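Local coordinates for calcium uptake protein 2, mitochondrial (Homo sapiens, PDB 6LB7) that probably senses calcium through EF-hands and regulates calcium uptake into mitochondria by the uniporter complex, at residues F14-S19 and E40-K45; S61-A66 and R74-K79; P268-E273 and D301-L306; E209-F214 and L312-N317. All blocks are in the same frame, centred on the assembly; numbering follows the deposited sequence.

Interaction 1 of 4, residues F14-S19 and E40-K45; sequences FMQFSS and EQMERK
At the centre of the contact the F17 ring meets the loop backbone with its rim. E40 O lies at the edge of the ring, in its plane, 3.5 Å from F17 CE2, so the weakly positive ring hydrogens face a carbonyl oxygen. The CZ corner reaches 4.0 Å from M42 N. Phenylalanine suits this place because its ring is buried among M28, F35 and S36 and still presents its C-H rim to E40 O. Beside it Q16 runs out extended beyond CG and brings its amide to the tip of M42: Q16 NE2 is only 2.9 Å from M42 CE, a tight touch without a hydrogen bond, the two chains crossing at about a right angle. The amide of Q41 stands 71° from that of Q16, its CG near Q16 NE2. Further out, E40 O accepts a hydrogen bond from R13. Behind, the helix is closed by S18, whose N and OG both bond to F14 O; OG also sits 3.2 Å above the centre of the F14 ring. The arrangement is surface packing of the end of helix 11-17 against the irregular loop between helix 30-38 and strand 49-50.

Interaction 2 of 4, residues S61-A66 and R74-K79; sequences SGIQTA and RDLGDK
A type II' beta turn, L76 to K79, ends helix 72-76, and it is this helix end that packs on the loop following helix 53-60. K79 N bonds to L76 O at 2.9 Å across the turn. G77 takes its second position with phi 61° and psi -125°, a conformation that glycine adopts readily because it has no CB. The apolar part of the contact centres on A66, whose methyl points at the helix and fits between D75 and L76: A66 CB is 3.7 Å from L76 CG and 3.8 Å from D75 CB. A side chain this small lets the two backbones come close, the CA atoms of A66 and D75 lying 5.1 Å apart. I63 adds a looser touch through CG1, 4.5 Å from L76 CD2. At the other end K79 bends at chi2 and carries its amine over the backbone of S61 and G62, with NZ 2.6 Å from S61 O and 3.0 Å from G62 CA. G62, poorly ordered, has phi 137°, again a setting for a residue lacking CB. The carboxylate of D75 is held by T71 and the amide of G67. Helix 157-163 covers I63 and L76 through T157, with M160 and R161 also on I63, while P30, at the start of helix 30-38, touches L76, and R74 makes salt bridges to E186 and E189 of helix 173-196.

Interaction 3 of 4, residues P268-E273 and D301-L306; sequences PVRLAE and DGDECL
Segments 268-273 and 301-306, the first running into helix 271-282, meet through their backbones at V269 and L306. L306 N bonds to V269 O at 2.9 Å, nearly straight at 167° and in the carbonyl plane, while the return link from V269 N to L306 O passes through a water. A second water joins L271 N to E304 O, so direct and bridged bonds together tie the segments. V269 forms an inverse gamma turn, and R270 is the N-cap of helix 271-282; its N gives a hydrogen bond to E273 OE2, on the anti lone pair, while E273 OE1 pairs with R267. Among the side chains, C305 SG is the middle piece. P268 CB packs 3.4 Å from it on one flank, and the R270 guanidinium, folded back by a bend at chi3, lays a face over the sulfur, with NH1 3.1 Å from SG. D303 O lies at the guanidinium edge, 2.9 Å from NH1. Long and flexible, arginine can serve both neighbours. V269 and L306 turn their branched chains to the interior, V269 onto M259 and F262, L306 onto V294, F295 and F298. The sequence from D299 onward matches an EF-hand loop, and pairing of this kind is how two EF-hands commonly join. The acidic D303, 4.3 Å from R270 NH1 at OD2, is too far for a salt bridge, yet the arginine would probably offset some of the loop's negative charge.

Interaction 4 of 4, residues E209-F214 and L312-N317; sequences EWLLFF and LGVLKN
V314 is the bump of this contact. Its CB points at the end of helix 204-211, and CG1, anti to the backbone N, enters a hollow whose floor is the L211 carbonyl, 3.3 Å away at O. One wall is L211 CG at 4.0 Å, the other L212 CD2 at 3.9 Å. The short, beta-branched valine suits the spot by holding both methyls close to its backbone, so that while CG1 reaches the L211 carbonyl, CG2 comes within 4.2 Å of L212 CD2. One residue on, L315 reaches across obliquely with CD2 and meets L211 CD1 tip to tip at 3.9 Å, both leucines supplying flexible branches to fill the seam. Past the helix end the packing turns to backbone. N317 CB sits 3.5 Å from F214 O, and F214 CB in return lies 3.6 Å from N317 O, so each side chain root rests on the other's carbonyl. The F214 ring leads away, one face covered off-centre by F213 CD2. N317 OD1 is engaged by T215 OG1. Around this core Y223 of helix 220-230 closes over L212 and V314, F245 of helix 239-249 backs L211 and L315, F248 of that helix also touches L315, and so does L252 of helix 252-264.

How the interactions relate
Interactions 1 and 4 meet directly: E40 CG packs 3.3 Å from F214 CE1, so E40 rests on F214, three residues past the end of helix 204-211, although the centres are 21 Å apart. Interaction 2 is close to interaction 1, with nearest atoms about 5 Å apart but no touch. Interaction 3 lies within the chain loop that interaction 4 closes, their centres about 19 Å apart. Interactions 2 and 3 are farthest apart, about 48 Å between centres, on opposite sides of the chain's centre. The calcium ion is bound at D109, D111, N113, M115 and E120, residues that belong to none of the four contacts.

Interaction 1 of 4, residues F14-S19 and E40-K45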
loop_
_atom_site.group_PDB
_atom_site.type_symbol
_atom_site.label_atom_id
_atom_site.label_comp_id
_atom_site.label_asym_id
_atom_site.label_seq_id
_atom_site.Cartn_x
_atom_site.Cartn_y
_atom_site.Cartn_z
ATOM N N PHE B 14 9.290 -24.508 6.259
ATOM C CA PHE B 14 9.703 -24.455 7.657
ATOM C C PHE B 14 10.089 -25.840 8.164
ATOM O O PHE B 14 11.179 -26.028 8.715
ATOM C CB PHE B 14 8.585 -23.863 8.512
ATOM C CG PHE B 14 8.857 -23.926 10.001
ATOM C CD1 PHE B 14 9.670 -22.986 10.612
ATOM C CD2 PHE B 14 8.289 -24.924 10.786
ATOM C CE1 PHE B 14 9.918 -23.037 11.985
ATOM C CE2 PHE B 14 8.534 -24.991 12.154
ATOM C CZ PHE B 14 9.346 -24.045 12.759
ATOM N N MET B 15 9.210 -26.828 7.967
ATOM C CA MET B 15 9.529 -28.150 8.512
ATOM C C MET B 15 10.683 -28.817 7.769
ATOM O O MET B 15 11.447 -29.582 8.370
ATOM C CB MET B 15 8.288 -29.040 8.499
ATOM C CG MET B 15 7.376 -28.824 9.684
ATOM S SD MET B 15 5.948 -29.932 9.737
ATOM C CE MET B 15 4.959 -29.282 8.418
ATOM N N GLN B 16 10.913 -28.473 6.502
ATOM C CA GLN B 16 12.082 -28.986 5.793
ATOM C C GLN B 16 13.384 -28.486 6.421
ATOM O O GLN B 16 14.356 -29.244 6.527
ATOM C CB GLN B 16 11.995 -28.597 4.315
ATOM C CG GLN B 16 13.315 -28.272 3.634
ATOM C CD GLN B 16 13.135 -27.975 2.143
ATOM O OE1 GLN B 16 12.294 -27.163 1.758
ATOM N NE2 GLN B 16 13.919 -28.645 1.306
ATOM N N PHE B 17 13.425 -27.216 6.852
ATOM C CA PHE B 17 14.630 -26.660 7.463
ATOM C C PHE B 17 14.703 -26.872 8.970
ATOM O O PHE B 17 15.787 -26.747 9.544
ATOM C CB PHE B 17 14.735 -25.156 7.172
ATOM C CG PHE B 17 15.381 -24.844 5.863
ATOM C CD1 PHE B 17 16.750 -24.648 5.784
ATOM C CD2 PHE B 17 14.620 -24.749 4.706
ATOM C CE1 PHE B 17 17.352 -24.362 4.565
ATOM C CE2 PHE B 17 15.209 -24.462 3.497
ATOM C CZ PHE B 17 16.581 -24.276 3.429
ATOM N N SER B 18 13.584 -27.157 9.627
ATOM C CA SER B 18 13.602 -27.379 11.071
ATOM C C SER B 18 14.461 -28.586 11.438
ATOM O O SER B 18 14.320 -29.666 10.860
ATOM C CB SER B 18 12.178 -27.575 11.589
ATOM O OG SER B 18 11.401 -26.413 11.361
ATOM N N SER B 19 15.350 -28.406 12.407
ATOM C CA SER B 19 16.174 -29.494 12.905
ATOM C C SER B 19 15.709 -30.019 14.258
ATOM O O SER B 19 16.358 -30.910 14.819
ATOM C CB SER B 19 17.642 -29.053 12.987
ATOM O OG SER B 19 17.841 -28.053 13.973
ATOM N N GLU B 40 17.515 -22.022 -0.876
ATOM C CA GLU B 40 16.218 -22.659 -1.176
ATOM C C GLU B 40 16.288 -24.053 -0.580
ATOM O O GLU B 40 15.316 -24.445 -0.000
ATOM C CB GLU B 40 15.967 -22.740 -2.667
ATOM C CG GLU B 40 16.068 -21.406 -3.324
ATOM C CD GLU B 40 15.454 -21.437 -4.700
ATOM O OE1 GLU B 40 14.244 -21.629 -4.767
ATOM O OE2 GLU B 40 16.202 -21.276 -5.679
ATOM N N GLN B 41 17.454 -24.696 -0.649
ATOM C CA GLN B 41 17.616 -26.063 -0.108
ATOM C C GLN B 41 18.893 -26.206 0.711
ATOM O O GLN B 41 19.868 -25.545 0.420
ATOM C CB GLN B 41 17.667 -27.092 -1.232
ATOM C CG GLN B 41 16.300 -27.438 -1.774
ATOM C CD GLN B 41 16.205 -28.887 -2.168
ATOM O OE1 GLN B 41 17.166 -29.641 -2.064
ATOM N NE2 GLN B 41 15.038 -29.266 -2.662
ATOM N N MET B 42 18.792 -27.123 1.649
ATOM C CA MET B 42 19.627 -27.885 2.587
ATOM C C MET B 42 21.042 -28.086 2.064
ATOM O O MET B 42 21.909 -28.305 2.905
ATOM C CB MET B 42 18.952 -29.236 2.761
ATOM C CG MET B 42 18.574 -29.897 1.489
ATOM S SD MET B 42 17.494 -31.231 1.895
ATOM C CE MET B 42 15.981 -30.712 1.377
ATOM N N GLU B 43 20.921 -28.768 0.914
ATOM C CA GLU B 43 22.198 -29.245 0.306
ATOM C C GLU B 43 22.673 -30.569 0.923
ATOM O O GLU B 43 23.876 -30.832 0.852
ATOM C CB GLU B 43 23.270 -28.169 0.422
ATOM C CG GLU B 43 23.273 -27.227 -0.741
ATOM C CD GLU B 43 23.293 -25.788 -0.397
ATOM O OE1 GLU B 43 23.961 -25.420 0.466
ATOM O OE2 GLU B 43 22.636 -25.059 -0.987
ATOM N N ARG B 44 21.899 -31.179 1.826
ATOM C CA ARG B 44 22.188 -32.263 2.799
ATOM C C ARG B 44 20.825 -32.213 3.490
ATOM O O ARG B 44 20.241 -31.156 3.516
ATOM C CB ARG B 44 23.455 -31.982 3.612
ATOM C CG ARG B 44 24.682 -32.733 3.116
ATOM C CD ARG B 44 25.974 -32.428 3.850
ATOM N NE ARG B 44 27.078 -33.234 3.349
ATOM C CZ ARG B 44 28.225 -33.434 3.981
ATOM N NH1 ARG B 44 29.371 -33.320 3.331
ATOM N NH2 ARG B 44 28.231 -33.760 5.258
ATOM N N LYS B 45 20.400 -33.299 4.114
ATOM C CA LYS B 45 18.999 -33.420 4.621
ATOM C C LYS B 45 19.372 -33.084 6.071
ATOM O O LYS B 45 20.469 -33.441 6.504
ATOM C CB LYS B 45 18.394 -34.826 4.593
ATOM C CG LYS B 45 17.012 -34.972 5.207
ATOM C CD LYS B 45 16.467 -36.376 5.097
ATOM C CE LYS B 45 15.099 -36.557 5.722
ATOM N NZ LYS B 45 14.593 -37.939 5.597
#

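Interaction 2 of 4, residues S61-A66 and R74-K79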
loop_
_atom_site.group_PDB
_atom_site.type_symbol
_atom_site.label_atom_id
_atom_site.label_comp_id
_atom_site.label_asym_id
_atom_site.label_seq_id
_atom_site.Cartn_x
_atom_site.Cartn_y
_atom_site.Cartn_z
ATOM N N SER B 61 18.663 -21.465 28.037
ATOM C CA SER B 61 19.523 -20.783 29.000
ATOM C C SER B 61 20.900 -20.549 28.394
ATOM O O SER B 61 21.622 -21.503 28.091
ATOM C CB SER B 61 19.658 -21.599 30.286
ATOM O OG SER B 61 18.549 -21.411 31.149
ATOM N N GLY B 62 21.283 -19.294 28.220
ATOM C CA GLY B 62 22.520 -19.073 27.498
ATOM C C GLY B 62 22.426 -17.944 26.504
ATOM O O GLY B 62 23.450 -17.485 25.990
ATOM N N ILE B 63 21.203 -17.462 26.265
ATOM C CA ILE B 63 20.970 -16.255 25.488
ATOM C C ILE B 63 21.696 -15.050 26.078
ATOM O O ILE B 63 21.667 -13.967 25.486
ATOM C CB ILE B 63 19.446 -16.001 25.381
ATOM C CG1 ILE B 63 19.107 -15.257 24.091
ATOM C CG2 ILE B 63 18.927 -15.224 26.599
ATOM C CD1 ILE B 63 17.641 -14.868 23.972
ATOM N N GLN B 64 22.337 -15.224 27.242
ATOM C CA GLN B 64 23.213 -14.231 27.852
ATOM C C GLN B 64 24.370 -13.850 26.932
ATOM O O GLN B 64 24.727 -12.671 26.830
ATOM C CB GLN B 64 23.764 -14.768 29.177
ATOM C CG GLN B 64 22.870 -15.547 29.994
ATOM C CD GLN B 64 21.544 -15.022 30.198
ATOM O OE1 GLN B 64 21.234 -14.108 29.850
ATOM N NE2 GLN B 64 20.759 -15.608 30.764
ATOM N N THR B 65 25.006 -14.862 26.329
ATOM C CA THR B 65 26.306 -14.647 25.698
ATOM C C THR B 65 26.236 -14.206 24.236
ATOM O O THR B 65 27.210 -13.625 23.738
ATOM C CB THR B 65 27.167 -15.913 25.814
ATOM O OG1 THR B 65 28.379 -15.741 25.069
ATOM C CG2 THR B 65 26.424 -17.130 25.294
ATOM N N ALA B 66 25.127 -14.451 23.535
ATOM C CA ALA B 66 24.997 -13.948 22.172
ATOM C C ALA B 66 24.973 -12.417 22.160
ATOM O O ALA B 66 24.668 -11.760 23.164
ATOM C CB ALA B 66 23.736 -14.504 21.500
ATOM N N ARG B 74 23.739 -15.339 14.428
ATOM C CA ARG B 74 24.982 -16.072 14.139
ATOM C C ARG B 74 25.695 -16.497 15.414
ATOM O O ARG B 74 26.292 -17.574 15.447
ATOM C CB ARG B 74 25.928 -15.225 13.263
ATOM C CG ARG B 74 25.533 -15.240 11.769
ATOM C CD ARG B 74 26.311 -14.199 10.917
ATOM N NE ARG B 74 26.014 -12.813 11.294
ATOM C CZ ARG B 74 26.636 -11.751 10.798
ATOM N NH1 ARG B 74 27.589 -11.907 9.881
ATOM N NH2 ARG B 74 26.307 -10.529 11.211
ATOM N N ASP B 75 25.643 -15.679 16.478
ATOM C CA ASP B 75 26.240 -16.091 17.749
ATOM C C ASP B 75 25.519 -17.297 18.346
ATOM O O ASP B 75 26.165 -18.226 18.839
ATOM C CB ASP B 75 26.245 -14.928 18.740
ATOM C CG ASP B 75 27.168 -13.814 18.316
ATOM O OD1 ASP B 75 27.025 -12.696 18.833
ATOM O OD2 ASP B 75 28.019 -14.037 17.428
ATOM N N LEU B 76 24.184 -17.302 18.323
ATOM C CA LEU B 76 23.441 -18.429 18.887
ATOM C C LEU B 76 23.681 -19.723 18.121
ATOM O O LEU B 76 23.793 -20.794 18.723
ATOM C CB LEU B 76 21.947 -18.120 18.903
ATOM C CG LEU B 76 21.514 -17.079 19.931
ATOM C CD1 LEU B 76 20.060 -16.681 19.670
ATOM C CD2 LEU B 76 21.700 -17.656 21.327
ATOM N N GLY B 77 23.709 -19.662 16.803
ATOM C CA GLY B 77 23.914 -20.894 16.048
ATOM C C GLY B 77 22.801 -21.888 16.308
ATOM O O GLY B 77 21.615 -21.572 16.150
ATOM N N ASP B 78 23.172 -23.109 16.734
ATOM C CA ASP B 78 22.195 -24.162 17.017
ATOM C C ASP B 78 21.589 -24.040 18.407
ATOM O O ASP B 78 20.705 -24.833 18.771
ATOM C CB ASP B 78 22.831 -25.547 16.870
ATOM C CG ASP B 78 22.781 -26.073 15.437
ATOM O OD1 ASP B 78 21.819 -25.760 14.680
ATOM O OD2 ASP B 78 23.702 -26.825 15.069
ATOM N N LYS B 79 21.999 -23.025 19.154
ATOM C CA LYS B 79 21.570 -22.899 20.538
ATOM C C LYS B 79 20.398 -21.905 20.642
ATOM O O LYS B 79 20.485 -20.788 21.158
ATOM C CB LYS B 79 22.786 -22.535 21.377
ATOM C CG LYS B 79 22.654 -21.451 22.279
ATOM C CD LYS B 79 22.205 -21.845 23.567
ATOM C CE LYS B 79 22.135 -20.870 24.351
ATOM N NZ LYS B 79 21.926 -21.311 25.541
#

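Interaction 3 of 4, residues P268-E273 and D301-L306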
loop_
_atom_site.group_PDB
_atom_site.type_symbol
_atom_site.label_atom_id
_atom_site.label_comp_id
_atom_site.label_asym_id
_atom_site.label_seq_id
_atom_site.Cartn_x
_atom_site.Cartn_y
_atom_site.Cartn_z
ATOM N N PRO B 268 12.038 6.460 -21.929
ATOM C CA PRO B 268 12.929 5.335 -21.642
ATOM C C PRO B 268 13.654 5.554 -20.322
ATOM O O PRO B 268 14.017 6.681 -19.964
ATOM C CB PRO B 268 13.899 5.335 -22.831
ATOM C CG PRO B 268 13.217 6.146 -23.894
ATOM C CD PRO B 268 12.414 7.174 -23.157
ATOM N N VAL B 269 13.860 4.460 -19.597
ATOM C CA VAL B 269 14.503 4.509 -18.289
ATOM C C VAL B 269 16.001 4.368 -18.532
ATOM O O VAL B 269 16.561 3.268 -18.549
ATOM C CB VAL B 269 13.963 3.437 -17.350
ATOM C CG1 VAL B 269 14.620 3.573 -15.986
ATOM C CG2 VAL B 269 12.480 3.586 -17.242
ATOM N N ARG B 270 16.660 5.497 -18.739
ATOM C CA ARG B 270 18.105 5.500 -18.759
ATOM C C ARG B 270 18.609 5.770 -17.355
ATOM O O ARG B 270 17.847 5.874 -16.389
ATOM C CB ARG B 270 18.652 6.539 -19.735
ATOM C CG ARG B 270 18.479 6.169 -21.173
ATOM C CD ARG B 270 19.089 7.227 -22.066
ATOM N NE ARG B 270 18.207 7.467 -23.196
ATOM C CZ ARG B 270 18.115 6.670 -24.254
ATOM N NH1 ARG B 270 18.866 5.579 -24.351
ATOM N NH2 ARG B 270 17.264 6.974 -25.224
ATOM N N LEU B 271 19.914 5.939 -17.252
ATOM C CA LEU B 271 20.496 5.980 -15.926
ATOM C C LEU B 271 19.964 7.168 -15.131
ATOM O O LEU B 271 19.641 7.027 -13.945
ATOM C CB LEU B 271 22.016 5.984 -16.065
ATOM C CG LEU B 271 22.936 5.959 -14.924
ATOM C CD1 LEU B 271 22.875 7.187 -14.301
ATOM C CD2 LEU B 271 22.645 4.897 -13.929
ATOM N N ALA B 272 19.765 8.334 -15.771
ATOM C CA ALA B 272 19.208 9.483 -15.060
ATOM C C ALA B 272 17.785 9.218 -14.563
ATOM O O ALA B 272 17.406 9.680 -13.478
ATOM C CB ALA B 272 19.225 10.731 -15.950
ATOM N N GLU B 273 16.968 8.518 -15.350
ATOM C CA GLU B 273 15.626 8.179 -14.878
ATOM C C GLU B 273 15.701 7.211 -13.705
ATOM O O GLU B 273 14.999 7.374 -12.698
ATOM C CB GLU B 273 14.790 7.567 -16.004
ATOM C CG GLU B 273 14.278 8.575 -17.025
ATOM C CD GLU B 273 15.384 9.101 -17.903
ATOM O OE1 GLU B 273 15.327 10.296 -18.260
ATOM O OE2 GLU B 273 16.315 8.322 -18.220
ATOM N N ASP B 301 18.344 -4.405 -24.771
ATOM C CA ASP B 301 18.196 -3.969 -26.154
ATOM C C ASP B 301 19.457 -3.349 -26.731
ATOM O O ASP B 301 19.536 -3.178 -27.952
ATOM C CB ASP B 301 17.042 -2.961 -26.284
ATOM C CG ASP B 301 15.702 -3.570 -25.951
ATOM O OD1 ASP B 301 15.569 -4.803 -26.100
ATOM O OD2 ASP B 301 14.787 -2.826 -25.539
ATOM N N GLY B 302 20.439 -3.015 -25.900
ATOM C CA GLY B 302 21.675 -2.434 -26.369
ATOM C C GLY B 302 21.656 -0.933 -26.554
ATOM O O GLY B 302 22.651 -0.374 -27.032
ATOM N N ASP B 303 20.566 -0.260 -26.194
ATOM C CA ASP B 303 20.466 1.183 -26.352
ATOM C C ASP B 303 20.585 1.923 -25.027
ATOM O O ASP B 303 20.129 3.068 -24.919
ATOM C CB ASP B 303 19.154 1.546 -27.048
ATOM C CG ASP B 303 19.267 2.827 -27.843
ATOM O OD1 ASP B 303 20.399 3.168 -28.253
ATOM O OD2 ASP B 303 18.235 3.512 -28.034
ATOM N N GLU B 304 21.166 1.281 -24.012
ATOM C CA GLU B 304 21.380 1.892 -22.702
ATOM C C GLU B 304 20.074 2.317 -22.033
ATOM O O GLU B 304 20.058 3.259 -21.231
ATOM C CB GLU B 304 22.347 3.073 -22.797
ATOM C CG GLU B 304 23.752 2.669 -23.193
ATOM C CD GLU B 304 24.650 3.862 -23.369
ATOM O OE1 GLU B 304 24.194 4.866 -23.962
ATOM O OE2 GLU B 304 25.810 3.800 -22.907
ATOM N N CYS B 305 18.975 1.636 -22.355
ATOM C CA CYS B 305 17.738 1.740 -21.588
ATOM C C CYS B 305 17.535 0.464 -20.779
ATOM O O CYS B 305 17.854 -0.634 -21.242
ATOM C CB CYS B 305 16.534 1.990 -22.498
ATOM S SG CYS B 305 16.710 3.509 -23.476
ATOM N N LEU B 306 17.012 0.613 -19.570
ATOM C CA LEU B 306 16.859 -0.522 -18.673
ATOM C C LEU B 306 15.566 -1.259 -18.989
ATOM O O LEU B 306 14.501 -0.641 -19.114
ATOM C CB LEU B 306 16.852 -0.051 -17.217
ATOM C CG LEU B 306 17.071 -1.168 -16.191
ATOM C CD1 LEU B 306 18.525 -1.589 -16.200
ATOM C CD2 LEU B 306 16.645 -0.757 -14.803
HETATM O O HOH W 1 13.324 1.504 -20.700
HETATM O O HOH W 2 21.729 4.939 -19.380
#

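Interaction 4 of 4, residues E209-F214 and L312-N317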
loop_
_atom_site.group_PDB
_atom_site.type_symbol
_atom_site.label_atom_id
_atom_site.label_comp_id
_atom_site.label_asym_id
_atom_site.label_seq_id
_atom_site.Cartn_x
_atom_site.Cartn_y
_atom_site.Cartn_z
ATOM N N GLU B 209 25.518 -12.754 -8.881
ATOM C CA GLU B 209 25.106 -14.073 -8.395
ATOM C C GLU B 209 24.125 -13.963 -7.244
ATOM O O GLU B 209 23.145 -14.717 -7.187
ATOM C CB GLU B 209 26.308 -14.889 -7.934
ATOM C CG GLU B 209 27.245 -15.360 -8.999
ATOM C CD GLU B 209 28.510 -15.913 -8.380
ATOM O OE1 GLU B 209 29.561 -15.908 -9.044
ATOM O OE2 GLU B 209 28.458 -16.322 -7.196
ATOM N N TRP B 210 24.390 -13.060 -6.290
ATOM C CA TRP B 210 23.401 -12.810 -5.244
ATOM C C TRP B 210 22.068 -12.372 -5.849
ATOM O O TRP B 210 21.001 -12.888 -5.497
ATOM C CB TRP B 210 23.929 -11.743 -4.274
ATOM C CG TRP B 210 22.879 -11.272 -3.313
ATOM C CD1 TRP B 210 22.520 -11.866 -2.119
ATOM C CD2 TRP B 210 22.061 -10.099 -3.439
ATOM N NE1 TRP B 210 21.532 -11.136 -1.515
ATOM C CE2 TRP B 210 21.234 -10.047 -2.303
ATOM C CE3 TRP B 210 21.941 -9.096 -4.410
ATOM C CZ2 TRP B 210 20.285 -9.033 -2.111
ATOM C CZ3 TRP B 210 20.992 -8.083 -4.218
ATOM C CH2 TRP B 210 20.179 -8.063 -3.074
ATOM N N LEU B 211 22.111 -11.417 -6.781
ATOM C CA LEU B 211 20.875 -10.809 -7.272
ATOM C C LEU B 211 20.004 -11.828 -8.000
ATOM O O LEU B 211 18.775 -11.780 -7.903
ATOM C CB LEU B 211 21.211 -9.627 -8.188
ATOM C CG LEU B 211 20.091 -8.788 -8.806
ATOM C CD1 LEU B 211 19.335 -8.070 -7.747
ATOM C CD2 LEU B 211 20.668 -7.778 -9.796
ATOM N N LEU B 212 20.625 -12.754 -8.724
ATOM C CA LEU B 212 19.950 -13.734 -9.559
ATOM C C LEU B 212 19.752 -15.067 -8.851
ATOM O O LEU B 212 19.291 -16.024 -9.470
ATOM C CB LEU B 212 20.756 -13.953 -10.857
ATOM C CG LEU B 212 20.838 -12.747 -11.796
ATOM C CD1 LEU B 212 21.868 -12.976 -12.894
ATOM C CD2 LEU B 212 19.463 -12.505 -12.390
ATOM N N PHE B 213 20.091 -15.150 -7.569
ATOM C CA PHE B 213 20.116 -16.440 -6.888
ATOM C C PHE B 213 18.744 -17.110 -6.849
ATOM O O PHE B 213 18.664 -18.341 -6.898
ATOM C CB PHE B 213 20.655 -16.254 -5.481
ATOM C CG PHE B 213 21.001 -17.541 -4.790
ATOM C CD1 PHE B 213 22.060 -18.306 -5.223
ATOM C CD2 PHE B 213 20.267 -17.972 -3.705
ATOM C CE1 PHE B 213 22.381 -19.487 -4.587
ATOM C CE2 PHE B 213 20.589 -19.162 -3.059
ATOM C CZ PHE B 213 21.641 -19.911 -3.493
ATOM N N PHE B 214 17.661 -16.337 -6.755
ATOM C CA PHE B 214 16.314 -16.897 -6.715
ATOM C C PHE B 214 15.582 -16.769 -8.049
ATOM O O PHE B 214 14.348 -16.867 -8.091
ATOM C CB PHE B 214 15.508 -16.240 -5.592
ATOM C CG PHE B 214 16.009 -16.590 -4.219
ATOM C CD1 PHE B 214 15.836 -17.869 -3.708
ATOM C CD2 PHE B 214 16.685 -15.654 -3.454
ATOM C CE1 PHE B 214 16.311 -18.201 -2.442
ATOM C CE2 PHE B 214 17.164 -15.972 -2.195
ATOM C CZ PHE B 214 16.983 -17.253 -1.684
ATOM N N LEU B 312 12.620 -5.488 -12.181
ATOM C CA LEU B 312 11.638 -5.580 -11.110
ATOM C C LEU B 312 11.226 -7.027 -10.832
ATOM O O LEU B 312 11.013 -7.413 -9.678
ATOM C CB LEU B 312 10.424 -4.730 -11.484
ATOM C CG LEU B 312 9.459 -4.441 -10.349
ATOM C CD1 LEU B 312 10.151 -3.592 -9.283
ATOM C CD2 LEU B 312 8.219 -3.754 -10.901
ATOM N N GLY B 313 11.120 -7.846 -11.877
ATOM C CA GLY B 313 10.826 -9.249 -11.662
ATOM C C GLY B 313 11.890 -9.959 -10.847
ATOM O O GLY B 313 11.574 -10.706 -9.916
ATOM N N VAL B 314 13.167 -9.742 -11.186
ATOM C CA VAL B 314 14.257 -10.365 -10.430
ATOM C C VAL B 314 14.283 -9.849 -8.990
ATOM O O VAL B 314 14.520 -10.612 -8.046
ATOM C CB VAL B 314 15.600 -10.131 -11.153
ATOM C CG1 VAL B 314 16.794 -10.540 -10.268
ATOM C CG2 VAL B 314 15.636 -10.894 -12.489
ATOM N N LEU B 315 14.051 -8.550 -8.807
ATOM C CA LEU B 315 13.974 -7.981 -7.468
ATOM C C LEU B 315 12.875 -8.644 -6.662
ATOM O O LEU B 315 13.050 -8.933 -5.470
ATOM C CB LEU B 315 13.725 -6.471 -7.548
ATOM C CG LEU B 315 14.900 -5.613 -8.008
ATOM C CD1 LEU B 315 14.553 -4.145 -7.866
ATOM C CD2 LEU B 315 16.131 -5.957 -7.204
ATOM N N LYS B 316 11.723 -8.886 -7.298
ATOM C CA LYS B 316 10.650 -9.595 -6.619
ATOM C C LYS B 316 11.021 -11.047 -6.349
ATOM O O LYS B 316 10.640 -11.582 -5.308
ATOM C CB LYS B 316 9.352 -9.479 -7.421
ATOM C CG LYS B 316 8.688 -8.097 -7.291
ATOM C CD LYS B 316 7.364 -8.018 -8.050
ATOM C CE LYS B 316 7.520 -7.310 -9.395
ATOM N NZ LYS B 316 6.836 -7.998 -10.539
ATOM N N ASN B 317 11.781 -11.699 -7.238
ATOM C CA ASN B 317 12.347 -13.000 -6.872
ATOM C C ASN B 317 13.159 -12.887 -5.578
ATOM O O ASN B 317 13.030 -13.726 -4.682
ATOM C CB ASN B 317 13.247 -13.568 -7.986
ATOM C CG ASN B 317 12.518 -13.797 -9.327
ATOM O OD1 ASN B 317 13.138 -13.699 -10.386
ATOM N ND2 ASN B 317 11.230 -14.130 -9.279
#